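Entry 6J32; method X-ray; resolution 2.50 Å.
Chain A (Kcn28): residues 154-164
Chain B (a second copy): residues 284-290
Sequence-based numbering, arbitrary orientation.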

# COMPACT_ATOMS: atom_id res chain seq x y z
N ASP A 154 14.39 -17.59 -27.51
CA ASP A 154 14.37 -16.23 -27.02
C ASP A 154 15.37 -16.11 -25.87
O ASP A 154 15.31 -16.91 -24.93
CB ASP A 154 12.95 -15.88 -26.54
CG ASP A 154 12.61 -14.41 -26.70
OD1 ASP A 154 13.50 -13.60 -27.02
OD2 ASP A 154 11.42 -14.06 -26.51
N PRO A 155 16.28 -15.13 -25.90
CA PRO A 155 17.20 -14.96 -24.76
C PRO A 155 16.48 -14.55 -23.48
O PRO A 155 17.14 -14.33 -22.46
CB PRO A 155 18.16 -13.87 -25.24
CG PRO A 155 18.00 -13.83 -26.73
CD PRO A 155 16.57 -14.18 -26.98
N ARG A 156 15.16 -14.45 -23.52
CA ARG A 156 14.33 -14.10 -22.38
C ARG A 156 13.87 -15.35 -21.64
O ARG A 156 13.84 -15.36 -20.40
CB ARG A 156 13.12 -13.30 -22.88
CG ARG A 156 13.49 -11.97 -23.53
CD ARG A 156 12.27 -11.28 -24.14
NE ARG A 156 11.14 -11.17 -23.23
CZ ARG A 156 10.86 -10.09 -22.52
NH1 ARG A 156 9.81 -10.08 -21.71
NH2 ARG A 156 11.64 -9.02 -22.60
N GLY A 157 13.50 -16.39 -22.38
CA GLY A 157 13.12 -17.66 -21.77
C GLY A 157 14.28 -18.46 -21.22
O GLY A 157 14.09 -19.28 -20.32
N ALA A 158 15.49 -18.24 -21.74
CA ALA A 158 16.65 -19.00 -21.29
C ALA A 158 17.47 -18.26 -20.24
O ALA A 158 18.45 -18.81 -19.74
CB ALA A 158 17.55 -19.35 -22.49
N ALA A 159 17.07 -17.05 -19.88
CA ALA A 159 17.64 -16.35 -18.74
C ALA A 159 16.70 -16.38 -17.55
O ALA A 159 17.16 -16.32 -16.40
CB ALA A 159 17.95 -14.89 -19.11
N HIS A 160 15.40 -16.47 -17.81
CA HIS A 160 14.41 -16.60 -16.75
C HIS A 160 14.56 -17.96 -16.06
O HIS A 160 14.66 -18.03 -14.83
CB HIS A 160 13.00 -16.41 -17.33
CG HIS A 160 11.90 -16.73 -16.37
ND1 HIS A 160 11.40 -18.00 -16.20
CD2 HIS A 160 11.18 -15.93 -15.54
CE1 HIS A 160 10.43 -17.97 -15.30
NE2 HIS A 160 10.28 -16.73 -14.89
N TYR A 161 14.55 -19.05 -16.84
CA TYR A 161 14.77 -20.38 -16.26
C TYR A 161 16.12 -20.48 -15.57
O TYR A 161 16.23 -21.07 -14.50
CB TYR A 161 14.63 -21.47 -17.33
CG TYR A 161 13.20 -21.86 -17.65
CD1 TYR A 161 12.61 -22.94 -17.01
CD2 TYR A 161 12.46 -21.18 -18.60
CE1 TYR A 161 11.31 -23.32 -17.29
CE2 TYR A 161 11.15 -21.55 -18.89
CZ TYR A 161 10.59 -22.62 -18.23
OH TYR A 161 9.30 -23.01 -18.51
N ARG A 162 17.17 -19.92 -16.18
CA ARG A 162 18.48 -19.92 -15.53
C ARG A 162 18.40 -19.22 -14.18
O ARG A 162 18.99 -19.67 -13.19
CB ARG A 162 19.52 -19.24 -16.41
CG ARG A 162 20.14 -20.11 -17.49
CD ARG A 162 21.31 -19.38 -18.15
NE ARG A 162 21.56 -19.85 -19.51
CZ ARG A 162 22.23 -20.95 -19.83
NH1 ARG A 162 22.73 -21.72 -18.87
NH2 ARG A 162 22.40 -21.28 -21.10
N ARG A 163 17.65 -18.11 -14.12
CA ARG A 163 17.37 -17.45 -12.85
C ARG A 163 16.59 -18.36 -11.92
O ARG A 163 16.86 -18.41 -10.71
CB ARG A 163 16.61 -16.15 -13.13
CG ARG A 163 16.23 -15.34 -11.91
CD ARG A 163 15.89 -13.93 -12.35
NE ARG A 163 14.54 -13.53 -11.96
CZ ARG A 163 14.25 -12.90 -10.83
NH1 ARG A 163 15.21 -12.59 -9.98
NH2 ARG A 163 12.99 -12.58 -10.56
N PHE A 164 15.61 -19.10 -12.46
CA PHE A 164 14.85 -20.04 -11.66
C PHE A 164 15.75 -21.16 -11.14
O PHE A 164 15.73 -21.50 -9.95
CB PHE A 164 13.68 -20.60 -12.49
CG PHE A 164 12.51 -21.08 -11.67
CD1 PHE A 164 12.68 -21.65 -10.42
CD2 PHE A 164 11.22 -20.98 -12.18
CE1 PHE A 164 11.60 -22.09 -9.68
CE2 PHE A 164 10.13 -21.42 -11.45
CZ PHE A 164 10.32 -21.98 -10.20
N VAL B 284 21.98 -8.83 -31.21
CA VAL B 284 21.40 -8.04 -30.14
C VAL B 284 20.34 -8.86 -29.41
O VAL B 284 19.41 -9.38 -30.04
CB VAL B 284 20.79 -6.73 -30.68
CG1 VAL B 284 20.22 -5.90 -29.54
CG2 VAL B 284 21.83 -5.94 -31.45
N GLU B 285 20.49 -8.98 -28.09
CA GLU B 285 19.46 -9.56 -27.23
C GLU B 285 19.02 -8.51 -26.23
O GLU B 285 19.85 -7.79 -25.65
CB GLU B 285 19.99 -10.83 -26.53
CG GLU B 285 21.03 -10.60 -25.45
CD GLU B 285 21.56 -11.90 -24.87
OE1 GLU B 285 22.09 -12.72 -25.65
OE2 GLU B 285 21.43 -12.11 -23.65
N VAL B 286 17.71 -8.39 -26.04
CA VAL B 286 17.11 -7.25 -25.35
C VAL B 286 16.20 -7.74 -24.23
O VAL B 286 15.41 -8.67 -24.42
CB VAL B 286 16.33 -6.35 -26.33
CG1 VAL B 286 15.36 -5.45 -25.59
CG2 VAL B 286 17.29 -5.53 -27.17
N HIS B 287 16.33 -7.12 -23.05
CA HIS B 287 15.52 -7.43 -21.88
C HIS B 287 15.04 -6.14 -21.24
O HIS B 287 15.62 -5.07 -21.44
CB HIS B 287 16.29 -8.25 -20.84
CG HIS B 287 16.55 -9.66 -21.24
ND1 HIS B 287 17.53 -10.02 -22.14
CD2 HIS B 287 15.95 -10.82 -20.87
CE1 HIS B 287 17.53 -11.33 -22.31
NE2 HIS B 287 16.58 -11.84 -21.54
N ASN B 288 13.97 -6.25 -20.45
CA ASN B 288 13.58 -5.17 -19.55
C ASN B 288 14.37 -5.21 -18.25
O ASN B 288 14.49 -4.18 -17.57
CB ASN B 288 12.09 -5.23 -19.23
CG ASN B 288 11.22 -5.19 -20.47
OD1 ASN B 288 10.98 -4.12 -21.04
ND2 ASN B 288 10.74 -6.35 -20.90
N TRP B 289 14.91 -6.37 -17.89
CA TRP B 289 15.78 -6.51 -16.73
C TRP B 289 16.73 -7.66 -17.02
O TRP B 289 16.30 -8.75 -17.42
CB TRP B 289 14.96 -6.80 -15.47
CG TRP B 289 15.80 -6.97 -14.23
CD1 TRP B 289 16.11 -6.01 -13.31
CD2 TRP B 289 16.45 -8.17 -13.80
NE1 TRP B 289 16.90 -6.54 -12.32
CE2 TRP B 289 17.13 -7.86 -12.60
CE3 TRP B 289 16.53 -9.47 -14.30
CZ2 TRP B 289 17.87 -8.81 -11.89
CZ3 TRP B 289 17.26 -10.42 -13.60
CH2 TRP B 289 17.92 -10.08 -12.41
N VAL B 290 18.02 -7.42 -16.81
CA VAL B 290 19.03 -8.46 -16.98
C VAL B 290 19.83 -8.57 -15.69
O VAL B 290 19.94 -7.58 -14.95
CB VAL B 290 19.94 -8.17 -18.20
CG1 VAL B 290 19.37 -7.04 -19.04
CG2 VAL B 290 21.36 -7.85 -17.76

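Contact between a helix start in chain A and a strand in chain B, two copies of Kcn28. Chain A runs from a loop at Asp A154 into a helix that carries on past Phe A164; chain B is a strand from Val B284 to His B287, then a loop through Val B290. The two backbones advance together, Pro A155 lying near Glu B285 (CA to CA 6.4 Å) and Arg A156 near His B287 (CA to CA 6.8 Å), and then separate, so that Ala A159 CA is 8.2 Å from Val B290 CA. The stretches bury 351 Å² between them, both sides summed.

The imidazole of His B287 is the centre of the contact. Its CA-to-CB bond points sideways, but chi1 in the m well (-71°) and chi2 of 77° bring the end of the ring to chain A. There His B287 NE2 donates a hydrogen bond to Pro A155 O, 2.7 Å away; the oxygen sits at the ring edge, near its plane, yet the 128° angle at the hydrogen makes the bond weak. The same nitrogen is packed closely by carbon: His B287 NE2 lies 3.3 Å from Arg A156 CA and 4.1 Å from Ala A159 CB, whose small methyl points toward chain B.

Pro A155 also points toward the strand, its ring puckered C-gamma exo, and Pro A155 CG meets Glu B285 CB at 3.6 Å. This is an apolar contact with the aliphatic base of the glutamate. Glu B285 has chi1 p (71°) and chi2 t, and its carboxylate oxygens are hydrogen-bonded elsewhere in the structure.

Arg A156 starts sideways, and its m, t, p sequence of chi angles carries the chain along the strand side of the contact. Arg A156 CG lies 3.9 Å from Val B286 O, and the guanidinium has Val B286 O and the Asn B288 side-chain amide at its edge. Arg A156 NH2 comes 3.3 Å from Asn B288 ND2 as modelled, but that amide is probably turned over, so the polar pairing remains open.

One helical turn beyond Ala A159, Arg A163 points toward chain B and extends with chi1 and chi2 both t (180° and 163°). Arg A163 CD comes within 4.0 Å of Trp B289 CZ3, an apolar contact with a methylene set obliquely to the indole, whose own side chain has chi1 t and chi2 95°. Within the helix, Arg A163 N donates to Ala A159 O at 2.9 Å, linking the residues that present the Ala A159 methyl and the Arg A163 side chain to chain B.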